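Local coordinates for protein predicted ATPase involved in replication control, Cdc46/Mcm family (PDB 3F8T) that probably binds ATP and single-stranded DNA as a homolog of the MCM replicative helicase, at residues A[223-226]-A[227-230]; A[403-406]-A[407-410]; A[413-417]-A[418-422]; A[424-427]-A[428-432]; A[459-462]-A[463-466]. The protein carries 2 engineered substitutions. All coordinates share one frame; numbering follows the deposited sequence.

Contact 1: residues A[223-226]-A[227-230]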
loop_
_atom_site.group_PDB
_atom_site.type_symbol
_atom_site.label_atom_id
_atom_site.label_comp_id
_atom_site.label_asym_id
_atom_site.label_seq_id
_atom_site.Cartn_x
_atom_site.Cartn_y
_atom_site.Cartn_z
ATOM N N LYS A 223 1.142 11.666 -18.661
ATOM C CA LYS A 223 0.381 10.451 -18.996
ATOM C C LYS A 223 1.069 9.210 -18.440
ATOM O O LYS A 223 0.427 8.342 -17.883
ATOM C CB LYS A 223 0.191 10.331 -20.506
ATOM C CG LYS A 223 -0.789 11.374 -21.100
ATOM C CD LYS A 223 -0.885 11.163 -22.586
ATOM C CE LYS A 223 -1.931 12.111 -23.182
ATOM N NZ LYS A 223 -1.874 12.031 -24.674
ATOM N N MET A 224 2.390 9.142 -18.582
ATOM C CA MET A 224 3.177 8.029 -18.012
ATOM C C MET A 224 2.986 7.888 -16.499
ATOM O O MET A 224 2.752 6.796 -15.991
ATOM C CB MET A 224 4.664 8.250 -18.287
ATOM C CG MET A 224 5.051 8.162 -19.738
ATOM S SD MET A 224 6.850 8.410 -19.839
ATOM C CE MET A 224 7.019 8.145 -21.595
ATOM N N LEU A 225 3.123 8.996 -15.780
ATOM C CA LEU A 225 2.943 9.005 -14.330
ATOM C C LEU A 225 1.498 8.743 -13.906
ATOM O O LEU A 225 1.269 8.090 -12.891
ATOM C CB LEU A 225 3.443 10.323 -13.735
ATOM C CG LEU A 225 4.897 10.706 -14.058
ATOM C CD1 LEU A 225 5.330 11.865 -13.179
ATOM C CD2 LEU A 225 5.820 9.561 -13.827
ATOM N N ALA A 226 0.532 9.278 -14.660
ATOM C CA ALA A 226 -0.884 8.951 -14.416
ATOM C C ALA A 226 -1.124 7.433 -14.494
ATOM O O ALA A 226 -1.681 6.827 -13.575
ATOM C CB ALA A 226 -1.775 9.676 -15.401
ATOM N N LEU A 227 -0.668 6.809 -15.574
ATOM C CA LEU A 227 -0.882 5.375 -15.735
ATOM C C LEU A 227 -0.072 4.574 -14.700
ATOM O O LEU A 227 -0.511 3.540 -14.214
ATOM C CB LEU A 227 -0.584 4.948 -17.183
ATOM C CG LEU A 227 -1.559 5.529 -18.233
ATOM C CD1 LEU A 227 -1.013 5.320 -19.621
ATOM C CD2 LEU A 227 -2.966 4.910 -18.117
ATOM N N GLN A 228 1.112 5.052 -14.341
ATOM C CA GLN A 228 1.827 4.412 -13.222
ATOM C C GLN A 228 0.988 4.336 -11.921
ATOM O O GLN A 228 0.921 3.282 -11.282
ATOM C CB GLN A 228 3.182 5.080 -12.960
ATOM C CG GLN A 228 3.915 4.451 -11.764
ATOM C CD GLN A 228 5.228 5.122 -11.489
ATOM O OE1 GLN A 228 5.302 6.352 -11.432
ATOM N NE2 GLN A 228 6.291 4.320 -11.325
ATOM N N LEU A 229 0.328 5.433 -11.559
ATOM C CA LEU A 229 -0.562 5.429 -10.382
ATOM C C LEU A 229 -1.615 4.333 -10.481
ATOM O O LEU A 229 -1.854 3.604 -9.523
ATOM C CB LEU A 229 -1.252 6.787 -10.193
ATOM C CG LEU A 229 -0.329 7.887 -9.629
ATOM C CD1 LEU A 229 -0.997 9.259 -9.835
ATOM C CD2 LEU A 229 -0.001 7.659 -8.165
ATOM N N PHE A 230 -2.181 4.183 -11.670
ATOM C CA PHE A 230 -3.212 3.175 -11.932
ATOM C C PHE A 230 -2.666 1.748 -12.113
ATOM O O PHE A 230 -3.426 0.811 -12.414
ATOM C CB PHE A 230 -4.077 3.621 -13.107
ATOM C CG PHE A 230 -5.110 4.657 -12.713
ATOM C CD1 PHE A 230 -4.790 6.015 -12.702
ATOM C CD2 PHE A 230 -6.385 4.260 -12.313
ATOM C CE1 PHE A 230 -5.734 6.962 -12.311
ATOM C CE2 PHE A 230 -7.339 5.204 -11.932
ATOM C CZ PHE A 230 -7.012 6.556 -11.936
HETATM O O HOH W 1 3.422 8.148 -10.806
#
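Leu225 and Gln228 lie side by side and point the same way, the methyl carbon Leu225 CD2 coming to 4.0 Å from Gln228 OE1. Gln228 sends CG trans to its own backbone N (chi1 178°) and stays extended beyond it, so that its amide ends level with the isobutyl branch. A water spans the pair, donating to Gln228 OE1 at 2.7 Å and to Leu225 O at 3.0 Å. Leu225 O also accepts the backbone bond from Leu229 N and is therefore gripped twice, while Gln228 NE2 donates to Leu240 O. Both ends of the amide are engaged, which supports its assigned orientation. All this takes place on the last turns of helix 219-229 in the MCM P-loop range, where the regular four-residue backbone bonds run from Leu227 N to Lys223 O through to Phe230 N, bonded to Ala226 O at 3.3 Å. The leucines of the following turn lean over the carbonyls behind them: Leu227 CG is 3.5 Å from Lys223 O, and Leu229 CG 3.6 Å from Leu225 O. Phe230, just past the helix, presents its ring edge to Ala226 O, with CD1 at 3.3 Å and the oxygen in the ring plane. The same ring packs edge-to-face with Phe208 of helix 204-212, and on the Lys223 side Leu482 of helix 473-489 touches both Lys223 and Leu227.

Contact 2: residues A[403-406]-A[407-410]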
loop_
_atom_site.group_PDB
_atom_site.type_symbol
_atom_site.label_atom_id
_atom_site.label_comp_id
_atom_site.label_asym_id
_atom_site.label_seq_id
_atom_site.Cartn_x
_atom_site.Cartn_y
_atom_site.Cartn_z
ATOM N N LEU A 403 -8.892 7.027 -7.741
ATOM C CA LEU A 403 -7.785 6.082 -7.944
ATOM C C LEU A 403 -7.906 4.903 -6.994
ATOM O O LEU A 403 -7.846 3.744 -7.408
ATOM C CB LEU A 403 -6.441 6.773 -7.732
ATOM C CG LEU A 403 -5.162 5.920 -7.736
ATOM C CD1 LEU A 403 -4.962 5.175 -9.067
ATOM C CD2 LEU A 403 -3.971 6.829 -7.447
ATOM N N LEU A 404 -8.092 5.207 -5.718
ATOM C CA LEU A 404 -8.243 4.178 -4.689
ATOM C C LEU A 404 -9.364 3.213 -5.040
ATOM O O LEU A 404 -9.240 1.971 -4.873
ATOM C CB LEU A 404 -8.540 4.843 -3.338
ATOM C CG LEU A 404 -7.358 5.456 -2.584
ATOM C CD1 LEU A 404 -7.863 6.208 -1.364
ATOM C CD2 LEU A 404 -6.363 4.383 -2.154
ATOM N N TYR A 405 -10.475 3.797 -5.471
ATOM C CA TYR A 405 -11.639 3.042 -5.893
ATOM C C TYR A 405 -11.297 2.134 -7.088
ATOM O O TYR A 405 -11.536 0.904 -7.061
ATOM C CB TYR A 405 -12.771 4.012 -6.231
ATOM C CG TYR A 405 -14.065 3.334 -6.600
ATOM C CD1 TYR A 405 -14.875 2.750 -5.627
ATOM C CD2 TYR A 405 -14.484 3.282 -7.924
ATOM C CE1 TYR A 405 -16.070 2.120 -5.981
ATOM C CE2 TYR A 405 -15.665 2.662 -8.282
ATOM C CZ TYR A 405 -16.448 2.094 -7.311
ATOM O OH TYR A 405 -17.611 1.479 -7.677
ATOM N N ALA A 406 -10.713 2.732 -8.120
ATOM C CA ALA A 406 -10.386 2.016 -9.359
ATOM C C ALA A 406 -9.469 0.808 -9.113
ATOM O O ALA A 406 -9.688 -0.268 -9.681
ATOM C CB ALA A 406 -9.735 2.992 -10.375
ATOM N N ILE A 407 -8.452 0.998 -8.267
ATOM C CA ILE A 407 -7.470 -0.062 -7.943
ATOM C C ILE A 407 -8.142 -1.242 -7.260
ATOM O O ILE A 407 -7.863 -2.405 -7.588
ATOM C CB ILE A 407 -6.318 0.451 -7.010
ATOM C CG1 ILE A 407 -5.419 1.457 -7.728
ATOM C CG2 ILE A 407 -5.433 -0.754 -6.464
ATOM C CD1 ILE A 407 -4.441 2.176 -6.751
ATOM N N ARG A 408 -9.001 -0.946 -6.289
ATOM C CA ARG A 408 -9.645 -1.992 -5.492
ATOM C C ARG A 408 -10.706 -2.712 -6.330
ATOM O O ARG A 408 -10.877 -3.930 -6.222
ATOM C CB ARG A 408 -10.299 -1.400 -4.231
ATOM C CG ARG A 408 -10.911 -2.485 -3.291
ATOM C CD ARG A 408 -11.539 -1.856 -2.041
ATOM N NE ARG A 408 -12.541 -0.863 -2.428
ATOM C CZ ARG A 408 -13.844 -1.101 -2.553
ATOM N NH1 ARG A 408 -14.344 -2.309 -2.279
ATOM N NH2 ARG A 408 -14.653 -0.122 -2.942
ATOM N N GLU A 409 -11.408 -1.954 -7.166
ATOM C CA GLU A 409 -12.532 -2.500 -7.913
ATOM C C GLU A 409 -12.126 -3.167 -9.213
ATOM O O GLU A 409 -12.856 -4.016 -9.718
ATOM C CB GLU A 409 -13.595 -1.436 -8.204
ATOM C CG GLU A 409 -14.366 -0.955 -6.973
ATOM C CD GLU A 409 -14.973 -2.105 -6.168
ATOM O OE1 GLU A 409 -15.617 -2.995 -6.753
ATOM O OE2 GLU A 409 -14.790 -2.116 -4.945
ATOM N N HIS A 410 -10.983 -2.774 -9.769
ATOM C CA HIS A 410 -10.511 -3.349 -11.040
ATOM C C HIS A 410 -9.048 -3.802 -10.989
ATOM O O HIS A 410 -8.221 -3.318 -11.763
ATOM C CB HIS A 410 -10.789 -2.362 -12.177
ATOM C CG HIS A 410 -12.232 -1.966 -12.245
ATOM N ND1 HIS A 410 -13.190 -2.760 -12.839
ATOM C CD2 HIS A 410 -12.895 -0.915 -11.708
ATOM C CE1 HIS A 410 -14.377 -2.197 -12.698
ATOM N NE2 HIS A 410 -14.227 -1.077 -12.013
#
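One face of the Tyr405 ring carries the CG methylene of Glu409, a CH-pi contact 3.8 Å from the ring centroid and 17° off the normal. Arg408 approaches the same ring obliquely, NH2 lying 3.9 Å from Tyr405 CD1 with the two planes turned 66° apart, and Glu409 CD stands over one face of its guanidinium, offset toward the rim. At the third flat group, the imidazole of His410, Ala406 O sits near the ring plane at the edge, 3.8 Å from CD2. Around the helix, Leu403 CD1 meets Ile407 CD1 at 3.8 Å. These contacts follow the last turns of helix 396-409 in the AAA-lid range; His410 leaves helical geometry, its N still bonded to Ala406 O at 2.8 Å, and its ND1 pairs with Asp469. Glu409 thus does two jobs. Its methylene packs on the tyrosine while OE2 holds Arg408 NH1 in a 2.7 Å salt bridge, a pairing that probably keeps both groups charged and restrains the arginine beside the ring.

Contact 3: residues A[413-417]-A[418-422]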
loop_
_atom_site.group_PDB
_atom_site.type_symbol
_atom_site.label_atom_id
_atom_site.label_comp_id
_atom_site.label_asym_id
_atom_site.label_seq_id
_atom_site.Cartn_x
_atom_site.Cartn_y
_atom_site.Cartn_z
ATOM N N PRO A 413 -7.695 -6.282 -14.911
ATOM C CA PRO A 413 -8.314 -6.289 -16.232
ATOM C C PRO A 413 -7.526 -7.195 -17.168
ATOM O O PRO A 413 -6.333 -7.402 -16.952
ATOM C CB PRO A 413 -8.192 -4.842 -16.722
ATOM C CG PRO A 413 -7.532 -4.078 -15.647
ATOM C CD PRO A 413 -6.993 -5.017 -14.622
ATOM N N GLU A 414 -8.204 -7.723 -18.187
ATOM C CA GLU A 414 -7.607 -8.683 -19.116
ATOM C C GLU A 414 -7.852 -8.260 -20.558
ATOM O O GLU A 414 -8.884 -7.686 -20.887
ATOM C CB GLU A 414 -8.168 -10.108 -18.871
ATOM C CG GLU A 414 -7.930 -10.691 -17.454
ATOM C CD GLU A 414 -6.475 -11.062 -17.143
ATOM O OE1 GLU A 414 -5.619 -11.044 -18.056
ATOM O OE2 GLU A 414 -6.183 -11.388 -15.969
ATOM N N LEU A 415 -6.876 -8.544 -21.417
ATOM C CA LEU A 415 -7.025 -8.311 -22.847
ATOM C C LEU A 415 -8.260 -8.985 -23.427
ATOM O O LEU A 415 -8.468 -10.180 -23.197
ATOM C CB LEU A 415 -5.818 -8.894 -23.581
ATOM C CG LEU A 415 -4.441 -8.320 -23.261
ATOM C CD1 LEU A 415 -3.338 -9.208 -23.907
ATOM C CD2 LEU A 415 -4.409 -6.885 -23.765
ATOM N N THR A 416 -9.056 -8.223 -24.178
ATOM C CA THR A 416 -10.012 -8.808 -25.112
ATOM C C THR A 416 -9.234 -9.394 -26.282
ATOM O O THR A 416 -8.052 -9.078 -26.495
ATOM C CB THR A 416 -11.049 -7.802 -25.670
ATOM O OG1 THR A 416 -10.413 -6.859 -26.548
ATOM C CG2 THR A 416 -11.795 -7.078 -24.555
ATOM N N GLU A 417 -9.911 -10.257 -27.035
ATOM C CA GLU A 417 -9.323 -10.881 -28.204
ATOM C C GLU A 417 -8.748 -9.826 -29.149
ATOM O O GLU A 417 -7.591 -9.929 -29.552
ATOM C CB GLU A 417 -10.367 -11.759 -28.911
ATOM C CG GLU A 417 -9.780 -12.984 -29.539
ATOM C CD GLU A 417 -8.757 -12.635 -30.579
ATOM O OE1 GLU A 417 -9.084 -11.799 -31.454
ATOM O OE2 GLU A 417 -7.630 -13.171 -30.517
ATOM N N GLU A 418 -9.542 -8.815 -29.485
ATOM C CA GLU A 418 -9.090 -7.757 -30.388
ATOM C C GLU A 418 -7.953 -6.889 -29.826
ATOM O O GLU A 418 -7.123 -6.385 -30.592
ATOM C CB GLU A 418 -10.255 -6.892 -30.877
ATOM C CG GLU A 418 -11.227 -7.646 -31.821
ATOM C CD GLU A 418 -10.514 -8.400 -32.959
ATOM O OE1 GLU A 418 -10.036 -7.750 -33.922
ATOM O OE2 GLU A 418 -10.437 -9.653 -32.893
ATOM N N ALA A 419 -7.919 -6.723 -28.500
ATOM C CA ALA A 419 -6.820 -6.013 -27.836
ATOM C C ALA A 419 -5.530 -6.824 -27.922
ATOM O O ALA A 419 -4.447 -6.265 -28.116
ATOM C CB ALA A 419 -7.159 -5.737 -26.375
ATOM N N ARG A 420 -5.650 -8.137 -27.730
ATOM C CA ARG A 420 -4.497 -9.031 -27.845
ATOM C C ARG A 420 -3.927 -8.972 -29.255
ATOM O O ARG A 420 -2.706 -8.897 -29.435
ATOM C CB ARG A 420 -4.861 -10.466 -27.472
ATOM C CG ARG A 420 -3.688 -11.415 -27.611
ATOM C CD ARG A 420 -4.005 -12.795 -27.102
ATOM N NE ARG A 420 -4.939 -13.535 -27.948
ATOM C CZ ARG A 420 -4.720 -13.891 -29.215
ATOM N NH1 ARG A 420 -3.604 -13.544 -29.843
ATOM N NH2 ARG A 420 -5.644 -14.583 -29.867
ATOM N N LYS A 421 -4.810 -8.971 -30.251
ATOM C CA LYS A 421 -4.367 -8.857 -31.646
ATOM C C LYS A 421 -3.698 -7.509 -31.921
ATOM O O LYS A 421 -2.656 -7.452 -32.591
ATOM C CB LYS A 421 -5.519 -9.126 -32.619
ATOM C CG LYS A 421 -5.882 -10.597 -32.667
ATOM C CD LYS A 421 -7.119 -10.858 -33.516
ATOM C CE LYS A 421 -7.269 -12.350 -33.787
ATOM N NZ LYS A 421 -8.701 -12.776 -33.873
ATOM N N ARG A 422 -4.279 -6.443 -31.375
ATOM C CA ARG A 422 -3.735 -5.097 -31.513
ATOM C C ARG A 422 -2.323 -5.019 -30.912
ATOM O O ARG A 422 -1.421 -4.387 -31.478
ATOM C CB ARG A 422 -4.675 -4.074 -30.854
ATOM C CG ARG A 422 -4.208 -2.629 -30.956
ATOM C CD ARG A 422 -4.518 -2.000 -32.316
ATOM N NE ARG A 422 -5.736 -1.202 -32.216
ATOM C CZ ARG A 422 -6.010 -0.126 -32.949
ATOM N NH1 ARG A 422 -5.150 0.308 -33.864
ATOM N NH2 ARG A 422 -7.152 0.522 -32.752
#
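Thr416 is the N-cap of helix 417-439, its OG1 accepting from Ala419 N at 3.2 Å with an N-H...O angle of 152°. That bond depends on chi1 of 69°, which sets the hydroxyl between the threonine's own N and carbonyl carbon, within reach of the first helical turn. Thr416 O in turn accepts from Arg420 N at 2.9 Å. Glu417, bent at chi2, splits its carboxylate between two cations: OE2 meets Arg420 NH2 in a short salt bridge of 2.5 Å, and OE1 takes Lys421 NZ at 2.6 Å from 50° above the carboxylate plane. Glu418 OE2 lies 2.9 Å from Glu417 OE1, a close like-charge approach that Lys421 probably offsets, although its own pairing with Glu418 is long. On the inner side Leu415 CD2 packs on Ala419 CB at 4.0 Å. Short strand 414-415 runs parallel to strand 470-471, where Val471 touches Leu415; Ala419 rests on Val476 of helix 473-489, and Glu456 of helix 449-465 borders Leu415.

Contact 4: residues A[424-427]-A[428-432]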
loop_
_atom_site.group_PDB
_atom_site.type_symbol
_atom_site.label_atom_id
_atom_site.label_comp_id
_atom_site.label_asym_id
_atom_site.label_seq_id
_atom_site.Cartn_x
_atom_site.Cartn_y
_atom_site.Cartn_z
ATOM N N GLU A 424 -0.191 -7.670 -30.283
ATOM C CA GLU A 424 0.732 -8.520 -31.048
ATOM C C GLU A 424 1.168 -7.853 -32.364
ATOM O O GLU A 424 2.346 -7.942 -32.752
ATOM C CB GLU A 424 0.166 -9.946 -31.204
ATOM C CG GLU A 424 0.114 -10.637 -29.821
ATOM C CD GLU A 424 -0.344 -12.092 -29.807
ATOM O OE1 GLU A 424 -1.321 -12.444 -30.516
ATOM O OE2 GLU A 424 0.260 -12.876 -29.028
ATOM N N HIS A 425 0.235 -7.145 -32.998
ATOM C CA HIS A 425 0.483 -6.402 -34.239
ATOM C C HIS A 425 1.481 -5.262 -34.046
ATOM O O HIS A 425 2.426 -5.123 -34.825
ATOM C CB HIS A 425 -0.830 -5.842 -34.805
ATOM C CG HIS A 425 -0.657 -5.038 -36.060
ATOM N ND1 HIS A 425 -0.289 -5.603 -37.263
ATOM C CD2 HIS A 425 -0.811 -3.713 -36.299
ATOM C CE1 HIS A 425 -0.229 -4.665 -38.190
ATOM N NE2 HIS A 425 -0.535 -3.507 -37.629
ATOM N N TRP A 426 1.247 -4.429 -33.029
ATOM C CA TRP A 426 2.214 -3.395 -32.659
ATOM C C TRP A 426 3.605 -4.009 -32.482
ATOM O O TRP A 426 4.580 -3.530 -33.047
ATOM C CB TRP A 426 1.793 -2.691 -31.365
ATOM C CG TRP A 426 2.824 -1.719 -30.872
ATOM C CD1 TRP A 426 2.975 -0.424 -31.259
ATOM C CD2 TRP A 426 3.871 -1.980 -29.929
ATOM N NE1 TRP A 426 4.032 0.148 -30.599
ATOM C CE2 TRP A 426 4.606 -0.785 -29.782
ATOM C CE3 TRP A 426 4.254 -3.105 -29.189
ATOM C CZ2 TRP A 426 5.702 -0.679 -28.927
ATOM C CZ3 TRP A 426 5.356 -2.996 -28.329
ATOM C CH2 TRP A 426 6.061 -1.798 -28.212
ATOM N N TYR A 427 3.677 -5.077 -31.693
ATOM C CA TYR A 427 4.948 -5.693 -31.332
ATOM C C TYR A 427 5.726 -6.187 -32.546
ATOM O O TYR A 427 6.901 -5.855 -32.705
ATOM C CB TYR A 427 4.703 -6.845 -30.356
ATOM C CG TYR A 427 5.947 -7.466 -29.744
ATOM C CD1 TYR A 427 6.975 -6.675 -29.228
ATOM C CD2 TYR A 427 6.068 -8.855 -29.637
ATOM C CE1 TYR A 427 8.109 -7.256 -28.637
ATOM C CE2 TYR A 427 7.192 -9.447 -29.045
ATOM C CZ TYR A 427 8.207 -8.643 -28.561
ATOM O OH TYR A 427 9.306 -9.226 -27.981
ATOM N N GLU A 428 5.060 -6.965 -33.396
ATOM C CA GLU A 428 5.681 -7.509 -34.604
ATOM C C GLU A 428 6.074 -6.396 -35.584
ATOM O O GLU A 428 7.163 -6.432 -36.147
ATOM C CB GLU A 428 4.781 -8.568 -35.261
ATOM C CG GLU A 428 3.515 -8.035 -35.947
ATOM C CD GLU A 428 2.581 -9.141 -36.448
ATOM O OE1 GLU A 428 2.849 -10.335 -36.164
ATOM O OE2 GLU A 428 1.570 -8.817 -37.117
ATOM N N THR A 429 5.202 -5.403 -35.759
ATOM C CA THR A 429 5.463 -4.267 -36.652
ATOM C C THR A 429 6.696 -3.466 -36.182
ATOM O O THR A 429 7.561 -3.099 -36.991
ATOM C CB THR A 429 4.188 -3.368 -36.796
ATOM O OG1 THR A 429 3.149 -4.100 -37.468
ATOM C CG2 THR A 429 4.465 -2.105 -37.581
ATOM N N ARG A 430 6.793 -3.218 -34.877
ATOM C CA ARG A 430 7.934 -2.474 -34.332
ATOM C C ARG A 430 9.249 -3.244 -34.401
ATOM O O ARG A 430 10.289 -2.655 -34.668
ATOM C CB ARG A 430 7.653 -2.014 -32.888
ATOM C CG ARG A 430 6.590 -0.923 -32.795
ATOM C CD ARG A 430 7.079 0.404 -33.386
ATOM N NE ARG A 430 6.087 1.456 -33.193
ATOM C CZ ARG A 430 5.033 1.670 -33.981
ATOM N NH1 ARG A 430 4.813 0.912 -35.050
ATOM N NH2 ARG A 430 4.190 2.655 -33.697
ATOM N N ARG A 431 9.206 -4.550 -34.151
ATOM C CA ARG A 431 10.407 -5.383 -34.248
ATOM C C ARG A 431 10.975 -5.377 -35.672
ATOM O O ARG A 431 12.195 -5.310 -35.862
ATOM C CB ARG A 431 10.126 -6.811 -33.770
ATOM C CG ARG A 431 10.014 -6.927 -32.240
ATOM C CD ARG A 431 9.683 -8.343 -31.792
ATOM N NE ARG A 431 10.726 -9.317 -32.128
ATOM C CZ ARG A 431 11.808 -9.569 -31.384
ATOM N NH1 ARG A 431 12.014 -8.919 -30.238
ATOM N NH2 ARG A 431 12.694 -10.481 -31.788
ATOM N N GLU A 432 10.081 -5.429 -36.652
ATOM C CA GLU A 432 10.446 -5.343 -38.071
ATOM C C GLU A 432 11.089 -3.989 -38.380
ATOM O O GLU A 432 12.092 -3.913 -39.103
ATOM C CB GLU A 432 9.200 -5.555 -38.950
ATOM C CG GLU A 432 9.449 -5.464 -40.465
ATOM C CD GLU A 432 9.415 -4.036 -40.987
ATOM O OE1 GLU A 432 8.431 -3.311 -40.693
ATOM O OE2 GLU A 432 10.374 -3.636 -41.685
#
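Trp426, which is buried, and Arg430 form the tightly packed part. Chi1 of -70° sets Arg430 CG over the five-membered ring of Trp426, 3.7 Å from its centroid, and a bend at chi2 (-69°) directs the rest of the chain. The guanidinium ends beyond the NE1 rim, its plane turned 55° from the indole, with Trp426 CD1 4.0 Å off one guanidinium face. Nearer the surface, Arg431 runs alongside Tyr427 and lays CD over the phenol face at 3.7 Å from the centroid; NH1 comes to 3.5 Å from Tyr427 OH, a close approach only, and makes a weak bond to Val447 O. The exposed side, with His425 and Glu428, is looser. There His425 O accepts two bonds from Thr429, from OG1 at 2.9 Å and from N on the opposite face of the carbonyl plane, which fixes the rotation of the hydroxyl. OG1 also hovers over one face of the imidazole, 3.5 Å from His425 CE1, whereas Glu428 OE2 stays at its edge, 3.7 Å from ND1. Helix 417-439 turns Trp426 toward Ala480 and Val483 of helix 473-489 and Val455 of helix 449-465, while Asp484 binds both Trp426 NE1 and Arg430 NH2.

Contact 5: residues A[459-462]-A[463-466]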
loop_
_atom_site.group_PDB
_atom_site.type_symbol
_atom_site.label_atom_id
_atom_site.label_comp_id
_atom_site.label_asym_id
_atom_site.label_seq_id
_atom_site.Cartn_x
_atom_site.Cartn_y
_atom_site.Cartn_z
ATOM N N ALA A 459 -1.556 -0.583 -20.820
ATOM C CA ALA A 459 -2.938 -0.758 -21.306
ATOM C C ALA A 459 -3.907 -1.208 -20.204
ATOM O O ALA A 459 -5.048 -0.736 -20.150
ATOM C CB ALA A 459 -2.978 -1.720 -22.486
ATOM N N LYS A 460 -3.457 -2.124 -19.346
ATOM C CA LYS A 460 -4.228 -2.536 -18.173
ATOM C C LYS A 460 -4.474 -1.326 -17.250
ATOM O O LYS A 460 -5.587 -1.126 -16.757
ATOM C CB LYS A 460 -3.502 -3.657 -17.422
ATOM C CG LYS A 460 -3.478 -5.031 -18.174
ATOM C CD LYS A 460 -2.712 -6.084 -17.349
ATOM C CE LYS A 460 -2.870 -7.506 -17.908
ATOM N NZ LYS A 460 -1.857 -8.425 -17.260
ATOM N N ALA A 461 -3.430 -0.526 -17.016
ATOM C CA ALA A 461 -3.578 0.685 -16.205
ATOM C C ALA A 461 -4.622 1.637 -16.772
ATOM O O ALA A 461 -5.461 2.178 -16.024
ATOM C CB ALA A 461 -2.229 1.394 -16.028
ATOM N N HIS A 462 -4.618 1.821 -18.097
ATOM C CA HIS A 462 -5.603 2.695 -18.704
ATOM C C HIS A 462 -7.022 2.101 -18.583
ATOM O O HIS A 462 -7.993 2.834 -18.388
ATOM C CB HIS A 462 -5.267 3.043 -20.153
ATOM C CG HIS A 462 -6.209 4.046 -20.741
ATOM N ND1 HIS A 462 -6.238 5.365 -20.334
ATOM C CD2 HIS A 462 -7.198 3.913 -21.654
ATOM C CE1 HIS A 462 -7.185 6.010 -20.995
ATOM N NE2 HIS A 462 -7.784 5.152 -21.800
ATOM N N ALA A 463 -7.142 0.776 -18.683
ATOM C CA ALA A 463 -8.455 0.141 -18.493
ATOM C C ALA A 463 -8.953 0.366 -17.053
ATOM O O ALA A 463 -10.134 0.660 -16.836
ATOM C CB ALA A 463 -8.406 -1.352 -18.854
ATOM N N ARG A 464 -8.062 0.263 -16.064
ATOM C CA ARG A 464 -8.449 0.611 -14.679
ATOM C C ARG A 464 -8.950 2.055 -14.574
ATOM O O ARG A 464 -9.917 2.352 -13.852
ATOM C CB ARG A 464 -7.287 0.372 -13.695
ATOM C CG ARG A 464 -6.915 -1.103 -13.587
ATOM C CD ARG A 464 -5.993 -1.442 -12.410
ATOM N NE ARG A 464 -4.632 -1.307 -12.871
ATOM C CZ ARG A 464 -3.855 -2.292 -13.278
ATOM N NH1 ARG A 464 -4.245 -3.560 -13.230
ATOM N NH2 ARG A 464 -2.654 -1.991 -13.696
ATOM N N MET A 465 -8.292 2.951 -15.313
ATOM C CA MET A 465 -8.632 4.375 -15.328
ATOM C C MET A 465 -10.022 4.640 -15.907
ATOM O O MET A 465 -10.631 5.690 -15.633
ATOM C CB MET A 465 -7.588 5.119 -16.153
ATOM C CG MET A 465 -7.416 6.566 -15.833
ATOM S SD MET A 465 -6.032 7.163 -16.837
ATOM C CE MET A 465 -4.690 7.168 -15.686
ATOM N N ARG A 466 -10.507 3.701 -16.722
ATOM C CA ARG A 466 -11.849 3.764 -17.309
ATOM C C ARG A 466 -12.829 2.948 -16.478
ATOM O O ARG A 466 -13.975 2.723 -16.907
ATOM C CB ARG A 466 -11.841 3.175 -18.730
ATOM C CG ARG A 466 -11.087 3.946 -19.787
ATOM C CD ARG A 466 -11.362 3.372 -21.187
ATOM N NE ARG A 466 -10.899 1.987 -21.334
ATOM C CZ ARG A 466 -11.689 0.915 -21.298
ATOM N NH1 ARG A 466 -13.002 1.051 -21.142
ATOM N NH2 ARG A 466 -11.168 -0.299 -21.421
#
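His462 overlaps the chain of Arg466, which crosses it at about a right angle and brings CD to 4.0 Å from NE2; the ring and guanidinium planes are 49° apart, and His462 CD2 lies at the guanidinium edge. Met465 comes to the other nitrogen, its SD 3.9 Å from ND1 and 4.9 Å from the ring centroid, an oblique sulfur-aromatic contact. No polar partner meets this buried ND1 in the model. The imidazole reaches both residues because CG is trans to the backbone N (chi1 -175°), directing the ring along the next turn. These are the final turns of helix 449-465 in the AAA-lid range, and the backbone bonding slackens here: Arg466 N makes a weak bond of 3.1 Å to His462 O and also a bond to Ala463 O, one residue nearer. Arg464 lays one face of its guanidinium over Lys460 O, 4.0 Å from the plane and offset toward the rim, while its NE probably bonds to Phe230 O of the P-loop range. Glu238 binds both Lys460 NZ and Arg464 NH1, so a single carboxylate probably offsets both charges. Arg466 NH2 pairs with Asp475 of helix 473-489, and Met465 O accepts from Tyr402 OH.

Contacts 1, 2 and 5 form a compact group where the P-loop range meets the AAA-lid range: contact 5 has its centre 10 Å from those of contacts 1 and 2, which are 14 Å from each other. Phe230 ties them together, its CE2 3.6 Å from Ala406 CB and its ring packed on Met465, while Phe230 O probably accepts from Arg464 NE. Contact 3 joins the group through Pro413, whose CD lies 3.4 Å from Arg464 NH1. Contact 4 continues the helix that contact 3 begins, about 15 Å away between centres, and touches neither contact 1 nor contact 5; its nearest atoms are about 10 Å from the latter.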